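Local coordinates for protein choline dehydrogenase and related flavoproteins (Aspergillus oryzae, PDB 3Q9T) that oxidises formate as a formate oxidase of the glucose-methanol-choline oxidoreductase family, carrying 8-formyl-FAD at its catalytic site, at residues A[406-411]-A[485-490]; A[309-314]-A[402-407]; A[321-326]-A[413-418]. All coordinates share one frame; numbering follows the deposited sequence.

Overall arrangement
The loop between strands 392-397 and 415-423 runs through all three contacts, which lie on the same side of the chain's centre. Contact 2, with its centre about 17 Å from that of the chain, is buried and nearest the flavin: the side chain of F404 lies about 7 Å from the bound 8-formyl-FAD. Contact 1, centred about 8 Å from the centre of contact 2 and sharing W406 and H407 with it, takes the loop out to the second subunit; Y485 N meets V313 O at 2.9 Å. Contact 3, its centre about 14 Å from the centres of both, follows where the loop enters strand 415-423, neighbour of 308-316, with L417 N 2.8 Å from L314 O.

Contact 1 of 3, residues A[406-411]-A[485-490]; sequences WHFPTP and YPWEMP
Proline-aromatic CH-pi packing, with the Y485 ring sandwiched between two prolines, joins the loop after strand 392-397 to the loop after strand 481-485 at the dimer interface. P411 CG sits over one face of Y485, 3.7 Å from the centroid, and P486, its own neighbour, lays CB over the opposite face. P486 CG stands over the centre of the F408 ring in a second CH-pi contact, 3.6 Å from the centroid and only 3° off the normal, and also lies, offset toward the rim, over a face of W487. The peptide bond between Y485 and P486 is cis, and so the pyrrolidine lies against the tyrosine ring while its CG and CD reach F408. W487 CH2 comes within 3.8 Å of F408 CE1; the two rings meet obliquely, with planes at 71°. W487 has CG in the crowded position between backbone N and carbonyl carbon. P409 and W487 also pack on W487 and P409 of the second subunit, respectively. With CG anti to the backbone N (chi1 180°), Y485 extends across to the 406-411 loop, where CB of F408 lies 3.9 Å from Y485 CE2. P409 O lies at the edge of the tyrosine ring, near its plane, and takes a very short 2.4 Å hydrogen bond from Y485 OH, which stands above the carbonyl plane.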
ATOM      1  N   TRP A 406       4.030  -2.957 -11.637  1.00 18.79           N
ATOM      2  CA  TRP A 406       3.259  -1.808 -11.186  1.00 16.02           C
ATOM      3  C   TRP A 406       4.131  -0.745 -10.521  1.00 21.50           C
ATOM      4  O   TRP A 406       3.727   0.404 -10.421  1.00 19.69           O
ATOM      5  CB  TRP A 406       2.160  -2.262 -10.227  1.00 15.03           C
ATOM      6  CG  TRP A 406       1.064  -3.028 -10.873  1.00 19.80           C
ATOM      7  CD1 TRP A 406       0.934  -3.333 -12.202  1.00 18.87           C
ATOM      8  CD2 TRP A 406      -0.079  -3.577 -10.223  1.00 20.39           C
ATOM      9  NE1 TRP A 406      -0.218  -4.043 -12.411  1.00 21.89           N
ATOM     10  CE2 TRP A 406      -0.859  -4.206 -11.213  1.00 17.55           C
ATOM     11  CE3 TRP A 406      -0.522  -3.597  -8.896  1.00 24.76           C
ATOM     12  CZ2 TRP A 406      -2.052  -4.848 -10.922  1.00 16.24           C
ATOM     13  CZ3 TRP A 406      -1.708  -4.238  -8.608  1.00 28.32           C
ATOM     14  CH2 TRP A 406      -2.462  -4.850  -9.620  1.00 18.30           C
ATOM     15  N   HIS A 407       5.323  -1.114 -10.058  1.00 16.84           N
ATOM     16  CA  HIS A 407       6.136  -0.121  -9.346  1.00 21.12           C
ATOM     17  C   HIS A 407       7.480   0.188  -9.965  1.00 21.12           C
ATOM     18  O   HIS A 407       8.217   0.990  -9.416  1.00 19.90           O
ATOM     19  CB  HIS A 407       6.296  -0.487  -7.862  1.00 14.01           C
ATOM     20  CG  HIS A 407       5.011  -0.417  -7.100  1.00 23.26           C
ATOM     21  ND1 HIS A 407       4.507   0.762  -6.595  1.00 23.03           N
ATOM     22  CD2 HIS A 407       4.100  -1.375  -6.798  1.00 21.37           C
ATOM     23  CE1 HIS A 407       3.356   0.524  -5.988  1.00 21.13           C
ATOM     24  NE2 HIS A 407       3.083  -0.763  -6.105  1.00 16.78           N
ATOM     25  N   PHE A 408       7.788  -0.440 -11.106  1.00 24.23           N
ATOM     26  CA  PHE A 408       9.072  -0.243 -11.783  1.00 23.88           C
ATOM     27  C   PHE A 408       8.906   0.551 -13.060  1.00 20.89           C
ATOM     28  O   PHE A 408       7.964   0.334 -13.810  1.00 26.94           O
ATOM     29  CB  PHE A 408       9.730  -1.575 -12.114  1.00 16.05           C
ATOM     30  CG  PHE A 408       9.785  -2.531 -10.951  1.00 20.28           C
ATOM     31  CD1 PHE A 408       9.945  -2.060  -9.655  1.00 20.04           C
ATOM     32  CD2 PHE A 408       9.660  -3.907 -11.155  1.00 17.03           C
ATOM     33  CE1 PHE A 408      10.006  -2.953  -8.578  1.00 20.30           C
ATOM     34  CE2 PHE A 408       9.707  -4.799 -10.091  1.00 18.49           C
ATOM     35  CZ  PHE A 408       9.885  -4.319  -8.799  1.00 18.57           C
ATOM     36  N   PRO A 409       9.827   1.482 -13.314  1.00 22.48           N
ATOM     37  CA  PRO A 409       9.690   2.224 -14.567  1.00 26.29           C
ATOM     38  C   PRO A 409       9.904   1.315 -15.774  1.00 26.69           C
ATOM     39  O   PRO A 409      10.434   0.199 -15.666  1.00 21.85           O
ATOM     40  CB  PRO A 409      10.783   3.300 -14.476  1.00 27.80           C
ATOM     41  CG  PRO A 409      11.734   2.819 -13.439  1.00 25.52           C
ATOM     42  CD  PRO A 409      10.975   1.919 -12.505  1.00 20.20           C
ATOM     43  N   THR A 410       9.468   1.789 -16.929  1.00 24.50           N
ATOM     44  CA  THR A 410       9.725   1.080 -18.166  1.00 25.52           C
ATOM     45  C   THR A 410      11.175   1.297 -18.557  1.00 28.68           C
ATOM     46  O   THR A 410      11.626   2.443 -18.647  1.00 34.67           O
ATOM     47  CB  THR A 410       8.826   1.590 -19.283  1.00 26.89           C
ATOM     48  OG1 THR A 410       7.452   1.386 -18.912  1.00 27.50           O
ATOM     49  CG2 THR A 410       9.135   0.845 -20.573  1.00 25.98           C
ATOM     50  N   PRO A 411      11.920   0.203 -18.782  1.00 24.03           N
ATOM     51  CA  PRO A 411      13.321   0.398 -19.166  1.00 24.46           C
ATOM     52  C   PRO A 411      13.414   1.202 -20.464  1.00 27.84           C
ATOM     53  O   PRO A 411      12.540   1.089 -21.319  1.00 28.28           O
ATOM     54  CB  PRO A 411      13.845  -1.034 -19.370  1.00 21.13           C
ATOM     55  CG  PRO A 411      12.881  -1.916 -18.641  1.00 22.84           C
ATOM     56  CD  PRO A 411      11.546  -1.223 -18.729  1.00 23.02           C
ATOM     57  N   TYR A 485      15.650  -7.496 -14.328  1.00 18.64           N
ATOM     58  CA  TYR A 485      15.195  -6.137 -14.121  1.00 15.27           C
ATOM     59  C   TYR A 485      14.149  -6.173 -13.025  1.00 20.00           C
ATOM     60  O   TYR A 485      13.296  -7.054 -13.023  1.00 19.63           O
ATOM     61  CB  TYR A 485      14.604  -5.584 -15.407  1.00 18.76           C
ATOM     62  CG  TYR A 485      14.106  -4.173 -15.267  1.00 19.42           C
ATOM     63  CD1 TYR A 485      14.973  -3.093 -15.369  1.00 20.83           C
ATOM     64  CD2 TYR A 485      12.763  -3.918 -15.026  1.00 22.13           C
ATOM     65  CE1 TYR A 485      14.514  -1.802 -15.231  1.00 23.84           C
ATOM     66  CE2 TYR A 485      12.294  -2.633 -14.890  1.00 22.36           C
ATOM     67  CZ  TYR A 485      13.170  -1.577 -14.995  1.00 21.54           C
ATOM     68  OH  TYR A 485      12.688  -0.295 -14.851  1.00 29.23           O
ATOM     69  N   PRO A 486      14.206  -5.224 -12.079  1.00 20.73           N
ATOM     70  CA  PRO A 486      15.169  -4.122 -11.970  1.00 23.04           C
ATOM     71  C   PRO A 486      16.345  -4.422 -11.042  1.00 18.04           C
ATOM     72  O   PRO A 486      17.220  -3.570 -10.899  1.00 19.79           O
ATOM     73  CB  PRO A 486      14.331  -3.010 -11.352  1.00 17.76           C
ATOM     74  CG  PRO A 486      13.411  -3.755 -10.421  1.00 19.61           C
ATOM     75  CD  PRO A 486      13.097  -5.071 -11.122  1.00 19.61           C
ATOM     76  N   TRP A 487      16.340  -5.579 -10.393  1.00 23.17           N
ATOM     77  CA  TRP A 487      17.478  -6.039  -9.597  1.00 18.05           C
ATOM     78  C   TRP A 487      17.309  -7.534  -9.496  1.00 20.71           C
ATOM     79  O   TRP A 487      16.399  -8.077 -10.110  1.00 20.33           O
ATOM     80  CB  TRP A 487      17.494  -5.401  -8.202  1.00 22.23           C
ATOM     81  CG  TRP A 487      16.165  -5.435  -7.526  1.00 22.79           C
ATOM     82  CD1 TRP A 487      15.534  -6.530  -7.020  1.00 21.23           C
ATOM     83  CD2 TRP A 487      15.299  -4.324  -7.284  1.00 17.96           C
ATOM     84  NE1 TRP A 487      14.326  -6.169  -6.479  1.00 15.43           N
ATOM     85  CE2 TRP A 487      14.157  -4.821  -6.626  1.00 20.09           C
ATOM     86  CE3 TRP A 487      15.375  -2.960  -7.563  1.00 20.14           C
ATOM     87  CZ2 TRP A 487      13.087  -3.994  -6.241  1.00 19.75           C
ATOM     88  CZ3 TRP A 487      14.318  -2.143  -7.180  1.00 26.47           C
ATOM     89  CH2 TRP A 487      13.190  -2.666  -6.524  1.00 21.77           C
ATOM     90  N   GLU A 488      18.170  -8.195  -8.730  1.00 17.88           N
ATOM     91  CA  GLU A 488      18.193  -9.649  -8.687  1.00 24.55           C
ATOM     92  C   GLU A 488      17.103 -10.204  -7.785  1.00 27.72           C
ATOM     93  O   GLU A 488      16.885  -9.698  -6.683  1.00 20.77           O
ATOM     94  CB  GLU A 488      19.542 -10.152  -8.169  1.00 24.17           C
ATOM     95  CG  GLU A 488      20.741  -9.703  -8.974  1.00 43.22           C
ATOM     96  CD  GLU A 488      22.004  -9.636  -8.120  1.00 72.45           C
ATOM     97  OE1 GLU A 488      22.677 -10.686  -7.960  1.00 59.89           O
ATOM     98  OE2 GLU A 488      22.309  -8.533  -7.596  1.00 63.07           O
ATOM     99  N   MET A 489      16.441 -11.254  -8.264  1.00 20.53           N
ATOM    100  CA  MET A 489      15.473 -11.999  -7.477  1.00 23.53           C
ATOM    101  C   MET A 489      16.247 -12.758  -6.403  1.00 22.39           C
ATOM    102  O   MET A 489      17.134 -13.542  -6.713  1.00 22.53           O
ATOM    103  CB  MET A 489      14.659 -12.950  -8.380  1.00 18.44           C
ATOM    104  CG  MET A 489      13.518 -13.682  -7.660  1.00 17.36           C
ATOM    105  SD  MET A 489      12.137 -12.593  -7.227  1.00 23.77           S
ATOM    106  CE  MET A 489      11.502 -12.293  -8.871  1.00 17.07           C
ATOM    107  N   PRO A 490      15.928 -12.509  -5.125  1.00 29.84           N
ATOM    108  CA  PRO A 490      16.738 -13.033  -4.014  1.00 23.38           C
ATOM    109  C   PRO A 490      16.510 -14.521  -3.748  1.00 20.61           C
ATOM    110  O   PRO A 490      16.259 -14.919  -2.609  1.00 18.86           O
ATOM    111  CB  PRO A 490      16.241 -12.209  -2.821  1.00 21.96           C
ATOM    112  CG  PRO A 490      14.790 -11.931  -3.163  1.00 19.94           C
ATOM    113  CD  PRO A 490      14.793 -11.690  -4.654  1.00 18.46           C
TER

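Contact 2 of 3, residues A[309-314]-A[402-407]; sequences GVPFVL and TAFQWH
P311 turns its pyrrolidine ring onto the backbone and CB of F404, crossing that side chain at about a right angle. P311 CG touches F404 CB at 3.6 Å and lies 3.2 Å from F404 O, whereas the phenyl ring, with CG anti to the carbonyl carbon (chi1 -62°), leads away from the strand. F404 O is also gripped by the neighbouring Q405 amide: NE2 donates to it at 2.8 Å, nearly straight, along a lone pair and in the planes of both the carbonyl and the amide. A bend at chi2 (-72°) folds the Q405 side chain back for this bond, which helps fix the amide's rotation. The other branch, OE1, rests 3.3 Å from V313 CG2. Two waters bridge the amide to the backbone of 309-314. One donates to P311 O at 2.6 Å and accepts from Q405 NE2; the second accepts from V313 N and donates to Q405 OE1, likewise at 2.6 Å. P311 O, V313 N and both ends of the Q405 amide are thus given partners, although no hydrogen bond runs directly between the segments. Within the loop, W406 NE1 donates to A403 O from above the carbonyl plane. The F404 side chain lies about 4 Å from that of Y98, an FAD-binding residue. The contact is a loop packed against strand 308-316 of the mixed sheet, near the flavin site of a GMC oxidoreductase.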
ATOM      1  N   GLY A 309      -0.196 -13.193  -8.493  1.00 18.57           N
ATOM      2  CA  GLY A 309       0.813 -13.338  -9.516  1.00 14.28           C
ATOM      3  C   GLY A 309       2.044 -12.595  -9.044  1.00 23.38           C
ATOM      4  O   GLY A 309       1.921 -11.503  -8.494  1.00 16.78           O
ATOM      5  N   VAL A 310       3.220 -13.201  -9.202  1.00 16.91           N
ATOM      6  CA  VAL A 310       4.461 -12.444  -9.090  1.00 18.31           C
ATOM      7  C   VAL A 310       5.175 -12.413 -10.440  1.00 16.06           C
ATOM      8  O   VAL A 310       5.873 -13.352 -10.805  1.00 19.58           O
ATOM      9  CB  VAL A 310       5.402 -12.984  -7.981  1.00 17.77           C
ATOM     10  CG1 VAL A 310       6.757 -12.268  -8.033  1.00 17.36           C
ATOM     11  CG2 VAL A 310       4.752 -12.822  -6.616  1.00 14.51           C
ATOM     12  N   PRO A 311       4.980 -11.335 -11.202  1.00 20.15           N
ATOM     13  CA  PRO A 311       5.702 -11.257 -12.472  1.00 18.47           C
ATOM     14  C   PRO A 311       7.143 -10.834 -12.247  1.00 18.25           C
ATOM     15  O   PRO A 311       7.458 -10.201 -11.238  1.00 20.81           O
ATOM     16  CB  PRO A 311       4.963 -10.148 -13.235  1.00 16.53           C
ATOM     17  CG  PRO A 311       3.729  -9.832 -12.426  1.00 20.69           C
ATOM     18  CD  PRO A 311       4.043 -10.218 -11.023  1.00 18.28           C
ATOM     19  N   PHE A 312       8.009 -11.174 -13.190  1.00 22.02           N
ATOM     20  CA  PHE A 312       9.380 -10.701 -13.162  1.00 19.99           C
ATOM     21  C   PHE A 312       9.906 -10.510 -14.579  1.00 18.64           C
ATOM     22  O   PHE A 312       9.515 -11.233 -15.502  1.00 19.74           O
ATOM     23  CB  PHE A 312      10.268 -11.648 -12.338  1.00 15.73           C
ATOM     24  CG  PHE A 312      10.513 -12.982 -12.976  1.00 16.59           C
ATOM     25  CD1 PHE A 312      11.491 -13.135 -13.945  1.00 14.05           C
ATOM     26  CD2 PHE A 312       9.783 -14.101 -12.583  1.00 17.49           C
ATOM     27  CE1 PHE A 312      11.731 -14.382 -14.520  1.00 19.65           C
ATOM     28  CE2 PHE A 312      10.021 -15.344 -13.155  1.00 17.81           C
ATOM     29  CZ  PHE A 312      11.005 -15.483 -14.126  1.00 15.84           C
ATOM     30  N   VAL A 313      10.771  -9.519 -14.750  1.00 17.60           N
ATOM     31  CA  VAL A 313      11.308  -9.185 -16.071  1.00 14.12           C
ATOM     32  C   VAL A 313      12.784  -9.578 -16.238  1.00 22.81           C
ATOM     33  O   VAL A 313      13.613  -9.325 -15.362  1.00 18.42           O
ATOM     34  CB  VAL A 313      11.184  -7.684 -16.352  1.00 18.04           C
ATOM     35  CG1 VAL A 313      11.999  -7.297 -17.603  1.00 18.74           C
ATOM     36  CG2 VAL A 313       9.707  -7.283 -16.494  1.00 13.35           C
ATOM     37  N   LEU A 314      13.102 -10.206 -17.367  1.00 18.11           N
ATOM     38  CA  LEU A 314      14.484 -10.400 -17.762  1.00 23.38           C
ATOM     39  C   LEU A 314      14.812  -9.557 -18.989  1.00 20.36           C
ATOM     40  O   LEU A 314      14.044  -9.507 -19.942  1.00 22.28           O
ATOM     41  CB  LEU A 314      14.758 -11.867 -18.096  1.00 19.12           C
ATOM     42  CG  LEU A 314      14.461 -12.878 -17.000  1.00 20.56           C
ATOM     43  CD1 LEU A 314      14.849 -14.285 -17.481  1.00 14.07           C
ATOM     44  CD2 LEU A 314      15.219 -12.476 -15.742  1.00 18.31           C
ATOM     45  N   THR A 402       3.983  -3.335 -18.842  1.00 17.13           N
ATOM     46  CA  THR A 402       3.643  -2.385 -17.786  1.00 22.43           C
ATOM     47  C   THR A 402       2.547  -2.939 -16.910  1.00 19.82           C
ATOM     48  O   THR A 402       2.524  -2.648 -15.728  1.00 19.50           O
ATOM     49  CB  THR A 402       3.155  -1.037 -18.340  1.00 20.29           C
ATOM     50  OG1 THR A 402       2.187  -1.280 -19.367  1.00 27.52           O
ATOM     51  CG2 THR A 402       4.326  -0.240 -18.922  1.00 21.47           C
ATOM     52  N   ALA A 403       1.635  -3.723 -17.495  1.00 18.86           N
ATOM     53  CA  ALA A 403       0.518  -4.292 -16.735  1.00 21.76           C
ATOM     54  C   ALA A 403       0.977  -5.233 -15.626  1.00 18.88           C
ATOM     55  O   ALA A 403       0.200  -5.568 -14.730  1.00 20.18           O
ATOM     56  CB  ALA A 403      -0.464  -5.014 -17.661  1.00 21.25           C
ATOM     57  N   PHE A 404       2.232  -5.672 -15.693  1.00 18.04           N
ATOM     58  CA  PHE A 404       2.745  -6.651 -14.738  1.00 15.11           C
ATOM     59  C   PHE A 404       3.950  -6.150 -13.952  1.00 17.42           C
ATOM     60  O   PHE A 404       4.700  -6.946 -13.404  1.00 19.75           O
ATOM     61  CB  PHE A 404       3.119  -7.937 -15.461  1.00 18.36           C
ATOM     62  CG  PHE A 404       1.962  -8.609 -16.135  1.00 20.50           C
ATOM     63  CD1 PHE A 404       1.046  -9.339 -15.395  1.00 16.68           C
ATOM     64  CD2 PHE A 404       1.788  -8.510 -17.513  1.00 20.80           C
ATOM     65  CE1 PHE A 404      -0.018  -9.966 -16.006  1.00 18.38           C
ATOM     66  CE2 PHE A 404       0.713  -9.157 -18.141  1.00 22.48           C
ATOM     67  CZ  PHE A 404      -0.185  -9.881 -17.373  1.00 15.82           C
ATOM     68  N   GLN A 405       4.131  -4.834 -13.911  1.00 19.00           N
ATOM     69  CA  GLN A 405       5.280  -4.207 -13.261  1.00 24.49           C
ATOM     70  C   GLN A 405       4.798  -2.879 -12.707  1.00 20.61           C
ATOM     71  O   GLN A 405       5.098  -1.809 -13.243  1.00 19.20           O
ATOM     72  CB  GLN A 405       6.412  -3.951 -14.259  1.00 20.06           C
ATOM     73  CG  GLN A 405       7.113  -5.188 -14.769  1.00 20.96           C
ATOM     74  CD  GLN A 405       7.996  -5.849 -13.729  1.00 24.46           C
ATOM     75  OE1 GLN A 405       9.198  -5.624 -13.710  1.00 20.42           O
ATOM     76  NE2 GLN A 405       7.408  -6.680 -12.873  1.00 17.39           N
ATOM     77  N   TRP A 406       4.030  -2.957 -11.637  1.00 18.79           N
ATOM     78  CA  TRP A 406       3.259  -1.808 -11.186  1.00 16.02           C
ATOM     79  C   TRP A 406       4.131  -0.745 -10.521  1.00 21.50           C
ATOM     80  O   TRP A 406       3.727   0.404 -10.421  1.00 19.69           O
ATOM     81  CB  TRP A 406       2.160  -2.262 -10.227  1.00 15.03           C
ATOM     82  CG  TRP A 406       1.064  -3.028 -10.873  1.00 19.80           C
ATOM     83  CD1 TRP A 406       0.934  -3.333 -12.202  1.00 18.87           C
ATOM     84  CD2 TRP A 406      -0.079  -3.577 -10.223  1.00 20.39           C
ATOM     85  NE1 TRP A 406      -0.218  -4.043 -12.411  1.00 21.89           N
ATOM     86  CE2 TRP A 406      -0.859  -4.206 -11.213  1.00 17.55           C
ATOM     87  CE3 TRP A 406      -0.522  -3.597  -8.896  1.00 24.76           C
ATOM     88  CZ2 TRP A 406      -2.052  -4.848 -10.922  1.00 16.24           C
ATOM     89  CZ3 TRP A 406      -1.708  -4.238  -8.608  1.00 28.32           C
ATOM     90  CH2 TRP A 406      -2.462  -4.850  -9.620  1.00 18.30           C
ATOM     91  N   HIS A 407       5.323  -1.114 -10.058  1.00 16.84           N
ATOM     92  CA  HIS A 407       6.136  -0.121  -9.346  1.00 21.12           C
ATOM     93  C   HIS A 407       7.480   0.188  -9.965  1.00 21.12           C
ATOM     94  O   HIS A 407       8.217   0.990  -9.416  1.00 19.90           O
ATOM     95  CB  HIS A 407       6.296  -0.487  -7.862  1.00 14.01           C
ATOM     96  CG  HIS A 407       5.011  -0.417  -7.100  1.00 23.26           C
ATOM     97  ND1 HIS A 407       4.507   0.762  -6.595  1.00 23.03           N
ATOM     98  CD2 HIS A 407       4.100  -1.375  -6.798  1.00 21.37           C
ATOM     99  CE1 HIS A 407       3.356   0.524  -5.988  1.00 21.13           C
ATOM    100  NE2 HIS A 407       3.083  -0.763  -6.105  1.00 16.78           N
TER
HETATM  101  O   HOH W   1       7.950  -7.889 -10.122  1.00 19.60           O
HETATM  102  O   HOH W   2      10.753  -7.459 -12.656  1.00 15.83           O

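Contact 3 of 3, residues A[321-326]-A[413-418]; sequences GMDDVL and TGDHLT
D323 starts its side chain with CB against the 413-418 segment, 3.5 Å from both G414 O and D415 OD1. Because CG is anti to the carbonyl carbon (chi1 -53°), the carboxylate is carried to H416, which it grips with both oxygens. OD1 accepts from the backbone H416 N at 2.9 Å, nearly straight, while OD2 accepts from H416 ND1, also at 2.9 Å but more bent. Both donors stand above the carboxylate plane, about 60° out of it. OD2 lies at the edge of the imidazole, whose plane is turned 46° from the carboxylate. This His-carboxylate pair ties the first turn of helix 323-327 to strand 415-423 at H416, a strand that lies antiparallel between strands 308-316 and 392-397 in the mixed sheet. OD2 has a further donor in F400 N. D415, the residue before H416, answers with its own carboxylate: its OD1 accepts from D324 N at 3.2 Å, met nearly along the C-O axis, and a water donates to this oxygen and, at 2.6 Å, to G321 O. The other oxygen, D415 OD2, takes G319 N. OD1 of D323 and OD1 of D415 are only 4.1 Å apart, like charges whose repulsion these donors would be expected to ease. G321, without a side chain, lies beside D415 and H416, its CA 3.9 Å from H416 O, and D324 turns its own carboxylate to K332 and R328.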
ATOM      1  N   GLY A 321      12.687 -10.048 -27.950  1.00 17.28           N
ATOM      2  CA  GLY A 321      11.481  -9.493 -27.379  1.00 18.94           C
ATOM      3  C   GLY A 321      11.029  -8.389 -28.305  1.00 20.53           C
ATOM      4  O   GLY A 321      11.759  -8.024 -29.207  1.00 25.97           O
ATOM      5  N   MET A 322       9.842  -7.848 -28.074  1.00 21.58           N
ATOM      6  CA  MET A 322       9.236  -6.916 -29.009  1.00 19.79           C
ATOM      7  C   MET A 322       9.365  -5.448 -28.622  1.00 23.51           C
ATOM      8  O   MET A 322       8.814  -4.572 -29.298  1.00 27.66           O
ATOM      9  CB  MET A 322       7.769  -7.296 -29.187  1.00 21.90           C
ATOM     10  CG  MET A 322       7.597  -8.680 -29.803  1.00 20.12           C
ATOM     11  SD  MET A 322       8.269  -8.716 -31.471  1.00 27.27           S
ATOM     12  CE  MET A 322       7.356  -7.365 -32.244  1.00 21.34           C
ATOM     13  N   ASP A 323      10.088  -5.175 -27.540  1.00 19.73           N
ATOM     14  CA  ASP A 323      10.215  -3.815 -27.023  1.00 24.21           C
ATOM     15  C   ASP A 323      10.597  -2.797 -28.098  1.00 32.31           C
ATOM     16  O   ASP A 323      10.029  -1.700 -28.168  1.00 25.14           O
ATOM     17  CB  ASP A 323      11.242  -3.766 -25.886  1.00 19.82           C
ATOM     18  CG  ASP A 323      10.948  -4.782 -24.788  1.00 26.36           C
ATOM     19  OD1 ASP A 323      10.807  -5.988 -25.099  1.00 22.74           O
ATOM     20  OD2 ASP A 323      10.856  -4.368 -23.613  1.00 20.58           O
ATOM     21  N   ASP A 324      11.569  -3.153 -28.929  1.00 28.71           N
ATOM     22  CA  ASP A 324      12.117  -2.190 -29.885  1.00 35.58           C
ATOM     23  C   ASP A 324      11.163  -1.922 -31.049  1.00 31.84           C
ATOM     24  O   ASP A 324      11.329  -0.959 -31.789  1.00 30.89           O
ATOM     25  CB  ASP A 324      13.474  -2.648 -30.410  1.00 28.15           C
ATOM     26  CG  ASP A 324      14.421  -1.481 -30.658  1.00 42.30           C
ATOM     27  OD1 ASP A 324      14.537  -0.605 -29.767  1.00 39.79           O
ATOM     28  OD2 ASP A 324      15.034  -1.431 -31.749  1.00 50.92           O
ATOM     29  N   VAL A 325      10.165  -2.784 -31.196  1.00 26.97           N
ATOM     30  CA  VAL A 325       9.213  -2.653 -32.278  1.00 24.94           C
ATOM     31  C   VAL A 325       7.927  -1.994 -31.799  1.00 31.56           C
ATOM     32  O   VAL A 325       7.404  -1.093 -32.450  1.00 29.18           O
ATOM     33  CB  VAL A 325       8.872  -4.016 -32.884  1.00 31.51           C
ATOM     34  CG1 VAL A 325       7.909  -3.837 -34.047  1.00 26.81           C
ATOM     35  CG2 VAL A 325      10.152  -4.756 -33.314  1.00 24.24           C
ATOM     36  N   LEU A 326       7.429  -2.429 -30.646  1.00 30.97           N
ATOM     37  CA  LEU A 326       6.125  -1.977 -30.187  1.00 24.43           C
ATOM     38  C   LEU A 326       6.167  -0.890 -29.115  1.00 31.74           C
ATOM     39  O   LEU A 326       5.308   0.000 -29.090  1.00 30.92           O
ATOM     40  CB  LEU A 326       5.293  -3.168 -29.717  1.00 29.34           C
ATOM     41  CG  LEU A 326       4.948  -4.146 -30.843  1.00 29.74           C
ATOM     42  CD1 LEU A 326       4.328  -5.435 -30.290  1.00 24.56           C
ATOM     43  CD2 LEU A 326       4.022  -3.470 -31.842  1.00 26.03           C
ATOM     44  N   THR A 413      15.990   1.077 -22.706  1.00 20.21           N
ATOM     45  CA  THR A 413      16.671   0.313 -23.752  1.00 23.51           C
ATOM     46  C   THR A 413      16.493  -1.192 -23.571  1.00 30.27           C
ATOM     47  O   THR A 413      16.065  -1.656 -22.515  1.00 27.31           O
ATOM     48  CB  THR A 413      18.188   0.532 -23.681  1.00 28.90           C
ATOM     49  OG1 THR A 413      18.704  -0.146 -22.525  1.00 28.46           O
ATOM     50  CG2 THR A 413      18.531   2.021 -23.596  1.00 27.45           C
ATOM     51  N   GLY A 414      16.864  -1.960 -24.591  1.00 26.68           N
ATOM     52  CA  GLY A 414      16.895  -3.410 -24.480  1.00 27.39           C
ATOM     53  C   GLY A 414      15.563  -4.092 -24.749  1.00 23.19           C
ATOM     54  O   GLY A 414      14.498  -3.504 -24.602  1.00 17.47           O
ATOM     55  N   ASP A 415      15.626  -5.346 -25.158  1.00 22.20           N
ATOM     56  CA  ASP A 415      14.414  -6.130 -25.300  1.00 22.33           C
ATOM     57  C   ASP A 415      14.213  -6.917 -23.994  1.00 21.60           C
ATOM     58  O   ASP A 415      15.169  -7.204 -23.278  1.00 20.23           O
ATOM     59  CB  ASP A 415      14.503  -7.054 -26.519  1.00 16.44           C
ATOM     60  CG  ASP A 415      14.445  -6.289 -27.843  1.00 27.38           C
ATOM     61  OD1 ASP A 415      13.706  -5.287 -27.938  1.00 31.11           O
ATOM     62  OD2 ASP A 415      15.137  -6.692 -28.800  1.00 38.76           O
ATOM     63  N   HIS A 416      12.974  -7.229 -23.662  1.00 19.28           N
ATOM     64  CA  HIS A 416      12.719  -7.924 -22.409  1.00 20.83           C
ATOM     65  C   HIS A 416      11.751  -9.080 -22.560  1.00 23.71           C
ATOM     66  O   HIS A 416      11.033  -9.182 -23.550  1.00 19.07           O
ATOM     67  CB  HIS A 416      12.199  -6.930 -21.379  1.00 17.27           C
ATOM     68  CG  HIS A 416      13.146  -5.798 -21.126  1.00 19.33           C
ATOM     69  ND1 HIS A 416      13.279  -4.735 -21.995  1.00 18.41           N
ATOM     70  CD2 HIS A 416      14.041  -5.590 -20.131  1.00 17.72           C
ATOM     71  CE1 HIS A 416      14.200  -3.908 -21.531  1.00 21.56           C
ATOM     72  NE2 HIS A 416      14.677  -4.402 -20.402  1.00 23.79           N
ATOM     73  N   LEU A 417      11.763  -9.964 -21.574  1.00 23.48           N
ATOM     74  CA  LEU A 417      10.721 -10.958 -21.411  1.00 18.77           C
ATOM     75  C   LEU A 417      10.030 -10.653 -20.080  1.00 22.63           C
ATOM     76  O   LEU A 417      10.692 -10.363 -19.090  1.00 22.96           O
ATOM     77  CB  LEU A 417      11.333 -12.357 -21.398  1.00 18.99           C
ATOM     78  CG  LEU A 417      10.503 -13.504 -20.808  1.00 20.07           C
ATOM     79  CD1 LEU A 417       9.342 -13.888 -21.714  1.00 14.27           C
ATOM     80  CD2 LEU A 417      11.389 -14.708 -20.555  1.00 19.71           C
ATOM     81  N   THR A 418       8.705 -10.692 -20.053  1.00 21.84           N
ATOM     82  CA  THR A 418       7.979 -10.567 -18.793  1.00 19.19           C
ATOM     83  C   THR A 418       7.316 -11.903 -18.453  1.00 23.71           C
ATOM     84  O   THR A 418       6.385 -12.328 -19.137  1.00 24.50           O
ATOM     85  CB  THR A 418       6.902  -9.459 -18.847  1.00 16.18           C
ATOM     86  OG1 THR A 418       7.497  -8.208 -19.216  1.00 18.26           O
ATOM     87  CG2 THR A 418       6.206  -9.313 -17.486  1.00 16.94           C
TER
HETATM   88  O   HOH W   3      12.639  -5.949 -30.528  1.00 29.62           O